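PDB 4MNK: chitinase A from Cycas revoluta, which probably hydrolyses the beta-1,4 links of chitin as a plant class V enzyme of glycosyl hydrolase family 18, and is captured with chitotriose bound. Local coordinates for residues 177-189 against 221-233. Numbering follows the deposited sequence.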
ATOM      1  N   VAL A 177     -12.708  -6.974 -12.150  1.00  8.79           N
ATOM      2  CA  VAL A 177     -13.059  -7.198 -10.742  1.00  9.09           C
ATOM      3  C   VAL A 177     -13.548  -8.609 -10.418  1.00  8.81           C
ATOM      4  O   VAL A 177     -13.256  -9.125  -9.343  1.00  8.64           O
ATOM      5  CB  VAL A 177     -14.037  -6.127 -10.170  1.00  9.37           C
ATOM      6  CG1 VAL A 177     -13.426  -4.739 -10.283  1.00  9.66           C
ATOM      7  CG2 VAL A 177     -15.398  -6.183 -10.852  1.00  9.89           C
ATOM      8  N   GLN A 178     -14.283  -9.228 -11.342  1.00  8.61           N
ATOM      9  CA  GLN A 178     -14.765 -10.592 -11.137  1.00  8.44           C
ATOM     10  C   GLN A 178     -13.590 -11.575 -11.130  1.00  8.19           C
ATOM     11  O   GLN A 178     -13.512 -12.459 -10.274  1.00  8.28           O
ATOM     12  CB  GLN A 178     -15.791 -10.969 -12.208  1.00  8.30           C
ATOM     13  CG  GLN A 178     -16.467 -12.308 -11.979  1.00  8.73           C
ATOM     14  CD  GLN A 178     -17.204 -12.786 -13.207  1.00  8.78           C
ATOM     15  OE1 GLN A 178     -16.596 -13.078 -14.238  1.00  8.93           O
ATOM     16  NE2 GLN A 178     -18.523 -12.862 -13.107  1.00  9.65           N
ATOM     17  N   PHE A 179     -12.683 -11.399 -12.089  1.00  8.23           N
ATOM     18  CA  PHE A 179     -11.426 -12.146 -12.156  1.00  8.22           C
ATOM     19  C   PHE A 179     -10.655 -12.041 -10.837  1.00  8.29           C
ATOM     20  O   PHE A 179     -10.245 -13.052 -10.259  1.00  8.41           O
ATOM     21  CB  PHE A 179     -10.577 -11.610 -13.318  1.00  8.29           C
ATOM     22  CG  PHE A 179      -9.187 -12.184 -13.385  1.00  8.22           C
ATOM     23  CD1 PHE A 179      -8.915 -13.268 -14.210  1.00  8.11           C
ATOM     24  CD2 PHE A 179      -8.145 -11.631 -12.640  1.00  8.46           C
ATOM     25  CE1 PHE A 179      -7.632 -13.803 -14.280  1.00  8.10           C
ATOM     26  CE2 PHE A 179      -6.862 -12.163 -12.705  1.00  8.47           C
ATOM     27  CZ  PHE A 179      -6.606 -13.249 -13.527  1.00  8.19           C
ATOM     28  N   ILE A 180     -10.473 -10.807 -10.372  1.00  8.38           N
ATOM     29  CA  ILE A 180      -9.737 -10.530  -9.142  1.00  8.67           C
ATOM     30  C   ILE A 180     -10.413 -11.164  -7.921  1.00  8.80           C
ATOM     31  O   ILE A 180      -9.748 -11.796  -7.096  1.00  8.81           O
ATOM     32  CB  ILE A 180      -9.549  -9.008  -8.937  1.00  8.69           C
ATOM     33  CG1 ILE A 180      -8.536  -8.453  -9.944  1.00  8.97           C
ATOM     34  CG2 ILE A 180      -9.112  -8.703  -7.512  1.00  9.26           C
ATOM     35  CD1 ILE A 180      -8.487  -6.934 -10.015  1.00  9.68           C
ATOM     36  N   ALA A 181     -11.732 -11.007  -7.813  1.00  8.95           N
ATOM     37  CA  ALA A 181     -12.478 -11.570  -6.685  1.00  9.32           C
ATOM     38  C   ALA A 181     -12.377 -13.097  -6.610  1.00  9.55           C
ATOM     39  O   ALA A 181     -12.365 -13.673  -5.523  1.00 10.14           O
ATOM     40  CB  ALA A 181     -13.932 -11.131  -6.732  1.00  9.41           C
ATOM     41  N   ALA A 182     -12.291 -13.743  -7.769  1.00  9.71           N
ATOM     42  CA  ALA A 182     -12.183 -15.197  -7.819  1.00  9.94           C
ATOM     43  C   ALA A 182     -10.774 -15.692  -7.494  1.00  9.96           C
ATOM     44  O   ALA A 182     -10.612 -16.731  -6.848  1.00 10.35           O
ATOM     45  CB  ALA A 182     -12.628 -15.711  -9.174  1.00 10.08           C
ATOM     46  N   GLY A 183      -9.764 -14.941  -7.928  1.00  9.91           N
ATOM     47  CA  GLY A 183      -8.374 -15.379  -7.808  1.00  9.82           C
ATOM     48  C   GLY A 183      -7.625 -14.918  -6.571  1.00  9.69           C
ATOM     49  O   GLY A 183      -6.620 -15.529  -6.194  1.00 10.35           O
ATOM     50  N   LEU A 184      -8.102 -13.841  -5.947  1.00  9.24           N
ATOM     51  CA  LEU A 184      -7.389 -13.186  -4.848  1.00  9.05           C
ATOM     52  C   LEU A 184      -8.219 -13.111  -3.581  1.00  8.81           C
ATOM     53  O   LEU A 184      -9.447 -13.070  -3.628  1.00  9.20           O
ATOM     54  CB  LEU A 184      -6.973 -11.767  -5.250  1.00  9.24           C
ATOM     55  CG  LEU A 184      -5.692 -11.567  -6.066  1.00  9.78           C
ATOM     56  CD1 LEU A 184      -5.838 -12.060  -7.496  1.00 10.65           C
ATOM     57  CD2 LEU A 184      -5.303 -10.110  -6.058  1.00 10.17           C
ATOM     58  N   ASP A 185      -7.534 -13.066  -2.445  1.00  8.24           N
ATOM     59  CA  ASP A 185      -8.205 -12.934  -1.159  1.00  8.10           C
ATOM     60  C   ASP A 185      -8.682 -11.510  -0.904  1.00  7.89           C
ATOM     61  O   ASP A 185      -9.757 -11.308  -0.340  1.00  8.28           O
ATOM     62  CB  ASP A 185      -7.297 -13.438  -0.047  1.00  8.38           C
ATOM     63  CG  ASP A 185      -7.032 -14.914  -0.171  1.00  8.69           C
ATOM     64  OD1 ASP A 185      -7.915 -15.707   0.216  1.00 10.12           O
ATOM     65  OD2 ASP A 185      -5.959 -15.284  -0.687  1.00  8.31           O
ATOM     66  N   TRP A 186      -7.884 -10.536  -1.332  1.00  7.38           N
ATOM     67  CA  TRP A 186      -8.289  -9.131  -1.345  1.00  6.93           C
ATOM     68  C   TRP A 186      -7.317  -8.304  -2.168  1.00  6.58           C
ATOM     69  O   TRP A 186      -6.277  -8.809  -2.597  1.00  6.42           O
ATOM     70  CB  TRP A 186      -8.433  -8.558   0.074  1.00  7.05           C
ATOM     71  CG  TRP A 186      -7.155  -8.373   0.862  1.00  7.09           C
ATOM     72  CD1 TRP A 186      -6.308  -7.300   0.819  1.00  7.48           C
ATOM     73  CD2 TRP A 186      -6.616  -9.269   1.839  1.00  7.57           C
ATOM     74  NE1 TRP A 186      -5.266  -7.479   1.701  1.00  7.72           N
ATOM     75  CE2 TRP A 186      -5.431  -8.681   2.339  1.00  7.78           C
ATOM     76  CE3 TRP A 186      -7.009 -10.520   2.331  1.00  8.22           C
ATOM     77  CZ2 TRP A 186      -4.639  -9.303   3.310  1.00  8.25           C
ATOM     78  CZ3 TRP A 186      -6.222 -11.135   3.296  1.00  8.79           C
ATOM     79  CH2 TRP A 186      -5.048 -10.527   3.771  1.00  8.76           C
ATOM     80  N   VAL A 187      -7.671  -7.043  -2.399  1.00  6.41           N
ATOM     81  CA  VAL A 187      -6.760  -6.083  -3.009  1.00  6.59           C
ATOM     82  C   VAL A 187      -6.532  -4.914  -2.066  1.00  6.48           C
ATOM     83  O   VAL A 187      -7.424  -4.526  -1.307  1.00  6.84           O
ATOM     84  CB  VAL A 187      -7.241  -5.571  -4.397  1.00  6.62           C
ATOM     85  CG1 VAL A 187      -7.306  -6.712  -5.396  1.00  7.11           C
ATOM     86  CG2 VAL A 187      -8.585  -4.839  -4.301  1.00  7.11           C
ATOM     87  N   ASN A 188      -5.322  -4.376  -2.123  1.00  6.21           N
ATOM     88  CA  ASN A 188      -4.920  -3.245  -1.310  1.00  6.27           C
ATOM     89  C   ASN A 188      -5.034  -1.978  -2.144  1.00  6.03           C
ATOM     90  O   ASN A 188      -4.225  -1.731  -3.043  1.00  6.09           O
ATOM     91  CB  ASN A 188      -3.499  -3.466  -0.790  1.00  6.68           C
ATOM     92  CG  ASN A 188      -3.406  -4.656   0.149  1.00  7.21           C
ATOM     93  OD1 ASN A 188      -4.201  -4.789   1.082  1.00  8.49           O
ATOM     94  ND2 ASN A 188      -2.439  -5.534  -0.099  1.00  8.78           N
ATOM     95  N   VAL A 189      -6.070  -1.196  -1.854  1.00  5.98           N
ATOM     96  CA  VAL A 189      -6.392  -0.004  -2.633  1.00  5.96           C
ATOM     97  C   VAL A 189      -5.517   1.163  -2.190  1.00  5.96           C
ATOM     98  O   VAL A 189      -5.622   1.634  -1.057  1.00  6.00           O
ATOM     99  CB  VAL A 189      -7.890   0.374  -2.509  1.00  5.95           C
ATOM    100  CG1 VAL A 189      -8.216   1.577  -3.380  1.00  6.01           C
ATOM    101  CG2 VAL A 189      -8.781  -0.808  -2.876  1.00  6.34           C
ATOM    102  N   ILE A 221     -13.010   4.039  -4.303  1.00  9.65           N
ATOM    103  CA  ILE A 221     -13.727   2.911  -3.709  1.00 10.15           C
ATOM    104  C   ILE A 221     -15.071   2.684  -4.411  1.00 10.64           C
ATOM    105  O   ILE A 221     -15.402   1.547  -4.771  1.00 10.81           O
ATOM    106  CB  ILE A 221     -13.902   3.088  -2.172  1.00  9.94           C
ATOM    107  CG1 ILE A 221     -12.553   2.937  -1.445  1.00  9.80           C
ATOM    108  CG2 ILE A 221     -14.946   2.118  -1.606  1.00 10.13           C
ATOM    109  CD1 ILE A 221     -11.915   1.548  -1.527  1.00  9.86           C
ATOM    110  N   GLU A 222     -15.820   3.769  -4.622  1.00 11.09           N
ATOM    111  CA  GLU A 222     -17.086   3.724  -5.361  1.00 11.54           C
ATOM    112  C   GLU A 222     -16.914   3.030  -6.716  1.00 11.33           C
ATOM    113  O   GLU A 222     -17.756   2.221  -7.115  1.00 11.56           O
ATOM    114  CB  GLU A 222     -17.657   5.136  -5.568  1.00 11.99           C
ATOM    115  CG  GLU A 222     -18.186   5.832  -4.303  1.00 13.21           C
ATOM    116  CD  GLU A 222     -19.545   5.324  -3.846  1.00 14.56           C
ATOM    117  OE1 GLU A 222     -19.831   5.388  -2.630  1.00 15.48           O
ATOM    118  OE2 GLU A 222     -20.333   4.865  -4.697  1.00 15.58           O
ATOM    119  N   SER A 223     -15.817   3.332  -7.411  1.00 10.74           N
ATOM    120  CA  SER A 223     -15.576   2.787  -8.750  1.00 10.37           C
ATOM    121  C   SER A 223     -15.386   1.272  -8.759  1.00 10.33           C
ATOM    122  O   SER A 223     -15.873   0.588  -9.659  1.00 10.30           O
ATOM    123  CB  SER A 223     -14.405   3.497  -9.443  1.00 10.07           C
ATOM    124  OG  SER A 223     -13.143   3.071  -8.950  1.00  9.38           O
ATOM    125  N   PHE A 224     -14.681   0.749  -7.759  1.00 10.34           N
ATOM    126  CA  PHE A 224     -14.515  -0.698  -7.629  1.00 10.53           C
ATOM    127  C   PHE A 224     -15.839  -1.390  -7.310  1.00 11.17           C
ATOM    128  O   PHE A 224     -16.155  -2.433  -7.883  1.00 11.28           O
ATOM    129  CB  PHE A 224     -13.469  -1.038  -6.567  1.00 10.16           C
ATOM    130  CG  PHE A 224     -12.050  -0.879  -7.038  1.00  9.07           C
ATOM    131  CD1 PHE A 224     -11.304   0.233  -6.667  1.00  8.69           C
ATOM    132  CD2 PHE A 224     -11.458  -1.843  -7.852  1.00  8.53           C
ATOM    133  CE1 PHE A 224      -9.986   0.384  -7.101  1.00  8.05           C
ATOM    134  CE2 PHE A 224     -10.143  -1.701  -8.294  1.00  8.34           C
ATOM    135  CZ  PHE A 224      -9.406  -0.585  -7.915  1.00  8.05           C
ATOM    136  N   LEU A 225     -16.609  -0.795  -6.403  1.00 11.76           N
ATOM    137  CA  LEU A 225     -17.902  -1.348  -6.007  1.00 12.43           C
ATOM    138  C   LEU A 225     -18.920  -1.321  -7.144  1.00 12.66           C
ATOM    139  O   LEU A 225     -19.673  -2.281  -7.325  1.00 12.75           O
ATOM    140  CB  LEU A 225     -18.440  -0.623  -4.771  1.00 12.62           C
ATOM    141  CG  LEU A 225     -17.606  -0.843  -3.503  1.00 13.18           C
ATOM    142  CD1 LEU A 225     -18.035   0.105  -2.401  1.00 13.73           C
ATOM    143  CD2 LEU A 225     -17.689  -2.283  -3.035  1.00 13.81           C
ATOM    144  N   ALA A 226     -18.918  -0.236  -7.914  1.00 12.61           N
ATOM    145  CA  ALA A 226     -19.817  -0.087  -9.063  1.00 13.04           C
ATOM    146  C   ALA A 226     -19.498  -1.089 -10.171  1.00 13.19           C
ATOM    147  O   ALA A 226     -20.394  -1.522 -10.899  1.00 13.58           O
ATOM    148  CB  ALA A 226     -19.765   1.331  -9.602  1.00 13.04           C
ATOM    149  N   ALA A 227     -18.221  -1.449 -10.295  1.00 13.19           N
ATOM    150  CA  ALA A 227     -17.784  -2.448 -11.268  1.00 13.11           C
ATOM    151  C   ALA A 227     -18.199  -3.862 -10.861  1.00 13.11           C
ATOM    152  O   ALA A 227     -18.246  -4.763 -11.700  1.00 13.23           O
ATOM    153  CB  ALA A 227     -16.277  -2.370 -11.471  1.00 13.18           C
ATOM    154  N   GLY A 228     -18.488  -4.050  -9.575  1.00 12.95           N
ATOM    155  CA  GLY A 228     -18.977  -5.331  -9.068  1.00 12.96           C
ATOM    156  C   GLY A 228     -18.060  -6.054  -8.099  1.00 12.61           C
ATOM    157  O   GLY A 228     -18.265  -7.234  -7.816  1.00 12.94           O
ATOM    158  N   MET A 229     -17.047  -5.359  -7.583  1.00 12.57           N
ATOM    159  CA  MET A 229     -16.158  -5.958  -6.592  1.00 12.33           C
ATOM    160  C   MET A 229     -16.916  -6.197  -5.287  1.00 12.29           C
ATOM    161  O   MET A 229     -17.526  -5.262  -4.760  1.00 12.53           O
ATOM    162  CB  MET A 229     -14.939  -5.068  -6.327  1.00 12.30           C
ATOM    163  CG  MET A 229     -13.910  -5.712  -5.406  1.00 12.05           C
ATOM    164  SD  MET A 229     -13.012  -7.046  -6.221  1.00 11.72           S
ATOM    165  CE  MET A 229     -11.737  -6.112  -7.067  1.00 12.08           C
ATOM    166  N   PRO A 230     -16.888  -7.442  -4.766  1.00 12.22           N
ATOM    167  CA  PRO A 230     -17.456  -7.670  -3.439  1.00 11.94           C
ATOM    168  C   PRO A 230     -16.745  -6.745  -2.450  1.00 11.62           C
ATOM    169  O   PRO A 230     -15.509  -6.686  -2.462  1.00 11.52           O
ATOM    170  CB  PRO A 230     -17.116  -9.135  -3.152  1.00 12.06           C
ATOM    171  CG  PRO A 230     -16.927  -9.756  -4.491  1.00 12.44           C
ATOM    172  CD  PRO A 230     -16.332  -8.678  -5.345  1.00 12.32           C
ATOM    173  N   PRO A 231     -17.511  -6.025  -1.607  0.50 11.38           N
ATOM    174  CA  PRO A 231     -16.925  -5.008  -0.727  0.50 11.26           C
ATOM    175  C   PRO A 231     -15.846  -5.561   0.202  0.50 11.19           C
ATOM    176  O   PRO A 231     -14.858  -4.873   0.470  0.50 10.94           O
ATOM    177  CB  PRO A 231     -18.128  -4.496   0.074  0.50 11.34           C
ATOM    178  CG  PRO A 231     -19.152  -5.574  -0.032  0.50 11.15           C
ATOM    179  CD  PRO A 231     -18.963  -6.158  -1.392  0.50 11.38           C
ATOM    180  N   GLU A 232     -16.025  -6.799   0.659  1.00 11.23           N
ATOM    181  CA  GLU A 232     -15.061  -7.452   1.552  1.00 11.53           C
ATOM    182  C   GLU A 232     -13.689  -7.726   0.903  1.00 11.04           C
ATOM    183  O   GLU A 232     -12.717  -8.007   1.606  1.00 11.11           O
ATOM    184  CB  GLU A 232     -15.658  -8.733   2.160  1.00 12.12           C
ATOM    185  CG  GLU A 232     -15.742  -9.937   1.219  1.00 13.91           C
ATOM    186  CD  GLU A 232     -17.012  -9.984   0.374  1.00 16.02           C
ATOM    187  OE1 GLU A 232     -17.226 -11.017  -0.296  1.00 18.02           O
ATOM    188  OE2 GLU A 232     -17.797  -9.010   0.369  1.00 16.60           O
ATOM    189  N   LYS A 233     -13.620  -7.630  -0.426  1.00 10.45           N
ATOM    190  CA  LYS A 233     -12.372  -7.812  -1.177  1.00 10.24           C
ATOM    191  C   LYS A 233     -11.534  -6.531  -1.262  1.00  9.45           C
ATOM    192  O   LYS A 233     -10.415  -6.557  -1.778  1.00  9.48           O
ATOM    193  CB  LYS A 233     -12.667  -8.324  -2.596  1.00 10.71           C
ATOM    194  CG  LYS A 233     -13.323  -9.698  -2.673  1.00 12.04           C
ATOM    195  CD  LYS A 233     -12.309 -10.815  -2.476  1.00 12.98           C
ATOM    196  CE  LYS A 233     -12.956 -12.177  -2.610  1.00 13.64           C
ATOM    197  NZ  LYS A 233     -11.963 -13.273  -2.457  1.00 14.17           N
TER
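Val187 N donates a nearly straight hydrogen bond (168°) to Lys233 O at 2.9 Å, where the CA atoms of Trp186 and Lys233 come within 4.3 Å. The Lys233 side chain turns at chi2 (-79°) and then runs extended past Asp185 O, bringing NZ to two carbonyls: Leu184 O at 2.8 Å and Ala181 O at 3.1 Å, each met in the carbonyl plane. Both acceptors lie where helix 177-183 ends, so the ammonium probably offsets the partial negative charge there. With only an alanine here, both carbonyls would probably lose this donor, and a gap is likely to open beside Asp185 O. In the TIM barrel of family 18, this clasp joins the helix-to-strand turn before strand 186-190 to the turn before its parallel neighbour, strand 234-247. Met229, bent at chi2 and chi3, curls its CE to 3.7 Å from Ile180 CG2, crossing that side chain at about a right angle, and also touches Val177 CB. Pro230 CD lies 3.7 Å from Ala181 CB. Val177 places CG1 against Ala227 CB and at the edge of the Phe224 ring, while CG2 packs over the Schellman turn at Gly228. Deeper, Val189 meets Ile221 CD1 with both methyls, each 4.1 Å away.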